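Local coordinates for cobalamin biosynthesis protein CobN (PDB 7C6O) that serves as the large, probably catalytic subunit of cobaltochelatase, which inserts cobalt into the corrin ring during cobalamin biosynthesis, at residues K186-A198 with L241-A253. Residues are numbered along the deposited sequence; the frame is centred on the assembly and turned at random.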
# COMPACT_ATOMS: atom_id res chain seq x y z
N LYS A 186 1.70 35.21 -17.88
CA LYS A 186 2.55 34.04 -18.05
C LYS A 186 2.12 33.24 -19.28
O LYS A 186 0.97 33.29 -19.72
CB LYS A 186 2.51 33.16 -16.80
CG LYS A 186 2.90 33.88 -15.53
CD LYS A 186 4.34 34.36 -15.58
CE LYS A 186 4.72 35.14 -14.34
NZ LYS A 186 6.15 35.55 -14.33
N THR A 187 3.07 32.50 -19.85
CA THR A 187 2.85 31.77 -21.09
C THR A 187 2.92 30.26 -20.93
O THR A 187 2.86 29.53 -21.93
CB THR A 187 3.86 32.22 -22.15
OG1 THR A 187 5.19 32.08 -21.64
CG2 THR A 187 3.62 33.68 -22.53
N GLY A 188 3.04 29.76 -19.70
CA GLY A 188 3.12 28.33 -19.47
C GLY A 188 1.76 27.66 -19.51
O GLY A 188 0.77 28.23 -19.99
N PRO A 189 1.69 26.44 -19.00
CA PRO A 189 0.42 25.71 -19.02
C PRO A 189 -0.59 26.30 -18.05
O PRO A 189 -0.23 26.93 -17.04
CB PRO A 189 0.82 24.29 -18.60
CG PRO A 189 2.04 24.48 -17.76
CD PRO A 189 2.77 25.65 -18.37
N THR A 190 -1.86 26.10 -18.36
CA THR A 190 -2.96 26.57 -17.53
C THR A 190 -3.25 25.54 -16.45
O THR A 190 -3.59 24.39 -16.76
CB THR A 190 -4.20 26.85 -18.37
OG1 THR A 190 -3.92 27.91 -19.29
CG2 THR A 190 -5.37 27.25 -17.49
N ILE A 191 -3.13 25.94 -15.19
CA ILE A 191 -3.31 25.05 -14.05
C ILE A 191 -4.57 25.48 -13.32
O ILE A 191 -4.61 26.55 -12.70
CB ILE A 191 -2.10 25.08 -13.11
CG1 ILE A 191 -0.81 24.81 -13.88
CG2 ILE A 191 -2.28 24.08 -11.97
CD1 ILE A 191 -0.79 23.49 -14.62
N ALA A 192 -5.61 24.65 -13.39
CA ALA A 192 -6.83 24.93 -12.64
C ALA A 192 -6.62 24.61 -11.17
O ALA A 192 -5.91 23.66 -10.82
CB ALA A 192 -8.00 24.12 -13.20
N VAL A 193 -7.22 25.42 -10.30
CA VAL A 193 -7.22 25.19 -8.86
C VAL A 193 -8.67 25.11 -8.41
O VAL A 193 -9.39 26.12 -8.44
CB VAL A 193 -6.46 26.28 -8.09
CG1 VAL A 193 -6.46 25.98 -6.60
CG2 VAL A 193 -5.04 26.39 -8.62
N LEU A 194 -9.10 23.93 -7.98
CA LEU A 194 -10.49 23.68 -7.61
C LEU A 194 -10.63 23.71 -6.09
O LEU A 194 -9.98 22.93 -5.39
CB LEU A 194 -10.97 22.33 -8.16
CG LEU A 194 -11.56 22.28 -9.57
CD1 LEU A 194 -12.92 22.98 -9.61
CD2 LEU A 194 -10.61 22.89 -10.59
N TYR A 195 -11.48 24.61 -5.59
CA TYR A 195 -11.72 24.72 -4.16
C TYR A 195 -13.21 24.84 -3.89
O TYR A 195 -14.02 25.00 -4.81
CB TYR A 195 -10.94 25.90 -3.55
CG TYR A 195 -11.36 27.27 -4.03
CD1 TYR A 195 -10.97 27.74 -5.28
CD2 TYR A 195 -12.12 28.12 -3.23
CE1 TYR A 195 -11.34 29.00 -5.73
CE2 TYR A 195 -12.49 29.38 -3.66
CZ TYR A 195 -12.10 29.81 -4.91
OH TYR A 195 -12.47 31.07 -5.35
N TYR A 196 -13.57 24.77 -2.62
CA TYR A 196 -14.98 24.68 -2.23
C TYR A 196 -15.66 26.04 -2.27
O TYR A 196 -15.08 27.06 -1.88
CB TYR A 196 -15.11 24.06 -0.84
CG TYR A 196 -15.18 22.55 -0.88
CD1 TYR A 196 -16.08 21.90 -1.72
CD2 TYR A 196 -14.35 21.77 -0.09
CE1 TYR A 196 -16.16 20.52 -1.76
CE2 TYR A 196 -14.41 20.39 -0.13
CZ TYR A 196 -15.32 19.77 -0.97
OH TYR A 196 -15.39 18.40 -1.01
N ARG A 197 -16.91 26.04 -2.73
CA ARG A 197 -17.72 27.25 -2.80
C ARG A 197 -17.90 27.88 -1.42
O ARG A 197 -17.94 29.11 -1.30
CB ARG A 197 -19.08 26.91 -3.42
CG ARG A 197 -20.05 28.06 -3.58
CD ARG A 197 -21.31 27.57 -4.28
NE ARG A 197 -22.28 28.63 -4.53
CZ ARG A 197 -23.25 28.97 -3.69
NH1 ARG A 197 -23.37 28.33 -2.53
NH2 ARG A 197 -24.09 29.95 -3.99
N ALA A 198 -18.00 27.05 -0.37
CA ALA A 198 -18.18 27.58 0.97
C ALA A 198 -17.03 28.49 1.38
O ALA A 198 -17.23 29.49 2.08
CB ALA A 198 -18.34 26.43 1.97
N LEU A 241 -13.16 23.79 -17.51
CA LEU A 241 -12.00 22.95 -17.25
C LEU A 241 -11.37 22.40 -18.52
O LEU A 241 -10.23 21.91 -18.46
CB LEU A 241 -12.39 21.80 -16.32
CG LEU A 241 -12.65 22.21 -14.87
CD1 LEU A 241 -13.21 21.05 -14.07
CD2 LEU A 241 -11.36 22.74 -14.24
N GLY A 242 -12.06 22.45 -19.65
CA GLY A 242 -11.46 22.05 -20.91
C GLY A 242 -10.29 22.92 -21.33
O GLY A 242 -9.46 22.48 -22.14
N GLY A 243 -10.19 24.13 -20.79
CA GLY A 243 -9.07 25.00 -21.05
C GLY A 243 -7.87 24.79 -20.16
O GLY A 243 -6.85 25.47 -20.33
N ALA A 244 -7.94 23.86 -19.22
CA ALA A 244 -6.85 23.60 -18.30
C ALA A 244 -5.95 22.49 -18.84
O ALA A 244 -6.41 21.55 -19.49
CB ALA A 244 -7.38 23.20 -16.92
N ASP A 245 -4.65 22.62 -18.56
CA ASP A 245 -3.69 21.58 -18.87
C ASP A 245 -3.46 20.63 -17.70
O ASP A 245 -2.94 19.52 -17.91
CB ASP A 245 -2.36 22.21 -19.30
CG ASP A 245 -2.52 23.09 -20.52
OD1 ASP A 245 -2.97 22.57 -21.56
OD2 ASP A 245 -2.21 24.30 -20.43
N ALA A 246 -3.83 21.03 -16.49
CA ALA A 246 -3.78 20.17 -15.32
C ALA A 246 -4.65 20.81 -14.25
O ALA A 246 -4.93 22.01 -14.29
CB ALA A 246 -2.34 19.98 -14.81
N MET A 247 -5.07 19.99 -13.29
CA MET A 247 -5.94 20.43 -12.20
C MET A 247 -5.31 20.09 -10.86
O MET A 247 -4.92 18.94 -10.63
CB MET A 247 -7.31 19.75 -12.26
CG MET A 247 -8.17 20.09 -13.46
SD MET A 247 -9.63 19.02 -13.47
CE MET A 247 -10.35 19.46 -11.89
N VAL A 248 -5.23 21.08 -9.98
CA VAL A 248 -4.98 20.85 -8.56
C VAL A 248 -6.31 20.97 -7.84
O VAL A 248 -6.97 22.01 -7.89
CB VAL A 248 -3.96 21.85 -7.99
CG1 VAL A 248 -3.74 21.57 -6.51
CG2 VAL A 248 -2.64 21.77 -8.74
N VAL A 249 -6.73 19.89 -7.17
CA VAL A 249 -8.03 19.85 -6.52
C VAL A 249 -7.82 19.83 -5.01
O VAL A 249 -6.89 19.21 -4.50
CB VAL A 249 -8.86 18.64 -6.98
CG1 VAL A 249 -9.11 18.72 -8.48
CG2 VAL A 249 -8.18 17.32 -6.62
N THR A 250 -8.70 20.54 -4.30
CA THR A 250 -8.71 20.55 -2.84
C THR A 250 -10.06 20.07 -2.30
O THR A 250 -10.38 20.31 -1.14
CB THR A 250 -8.38 21.94 -2.30
OG1 THR A 250 -9.42 22.86 -2.65
CG2 THR A 250 -7.06 22.44 -2.87
N VAL A 251 -10.84 19.39 -3.14
CA VAL A 251 -12.16 18.91 -2.76
C VAL A 251 -12.12 17.39 -2.64
O VAL A 251 -11.16 16.74 -3.04
CB VAL A 251 -13.24 19.37 -3.76
CG1 VAL A 251 -13.28 20.89 -3.83
CG2 VAL A 251 -12.96 18.78 -5.14
N LEU A 252 -13.20 16.83 -2.10
CA LEU A 252 -13.31 15.39 -1.90
C LEU A 252 -13.40 14.66 -3.24
O LEU A 252 -13.59 15.26 -4.30
CB LEU A 252 -14.53 15.06 -1.04
CG LEU A 252 -14.36 14.96 0.48
CD1 LEU A 252 -13.29 15.91 1.00
CD2 LEU A 252 -15.69 15.24 1.16
N ALA A 253 -13.28 13.33 -3.17
CA ALA A 253 -13.32 12.51 -4.37
C ALA A 253 -14.68 12.61 -5.06
O ALA A 253 -15.71 12.84 -4.42
CB ALA A 253 -13.02 11.04 -4.03
O HOH W 1 -11.26 23.86 -0.81
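Val-251 presses its CG1 methyl onto the centre of the Tyr-196 ring, a CH-pi contact 3.5 Å from the centroid. Beyond the ring, Tyr-196 OH accepts the backbone N-H of Leu-252 at 2.9 Å, almost straight at 171°, so the phenol is held both over one face and at its hydroxyl. Two residues before the tyrosine, Leu-194 O accepts two hydrogen bonds from Thr-250, from its backbone N and from OG1, the latter on a lone pair in the carbonyl plane. Thr-250 OG1 sits between its own backbone N and carbonyl carbon (chi1 66°), which points it at Leu-194 O, and a water links it to Tyr-196 N.

Away from this end, strands 190-196 and 246-249 pair in parallel, backbone bonds running from Ala-192 N to Leu-194 N. On one face of the sheet, Leu-194 CD2 meets Met-247 CE and Leu-241 CD2, each at 3.7 Å, the bend of Met-247 at chi3 (59°) bringing its methyl to the leucine; Ala-192 packs beside them. On the other, Ile-191 meets Ala-246 and Val-248 beneath helices 206-217 and 343-361.

At the opposite end, Asp-245 OD2 accepts a bond from Thr-190 N at 2.8 Å with its anti lone pair, while Asp-245 N donates to Thr-190 O at 2.7 Å, which Ala-246 N reaches only weakly.

Strand 221-227 flanks 190-196 and strand 283-289 flanks 246-249, which makes this an interior pair of a mixed sheet. Side chains thus extend the backbone pairing at both ends: a carboxylate engages one strand's start, and a threonine hydroxyl and a phenol secure the exit into helix 197-202.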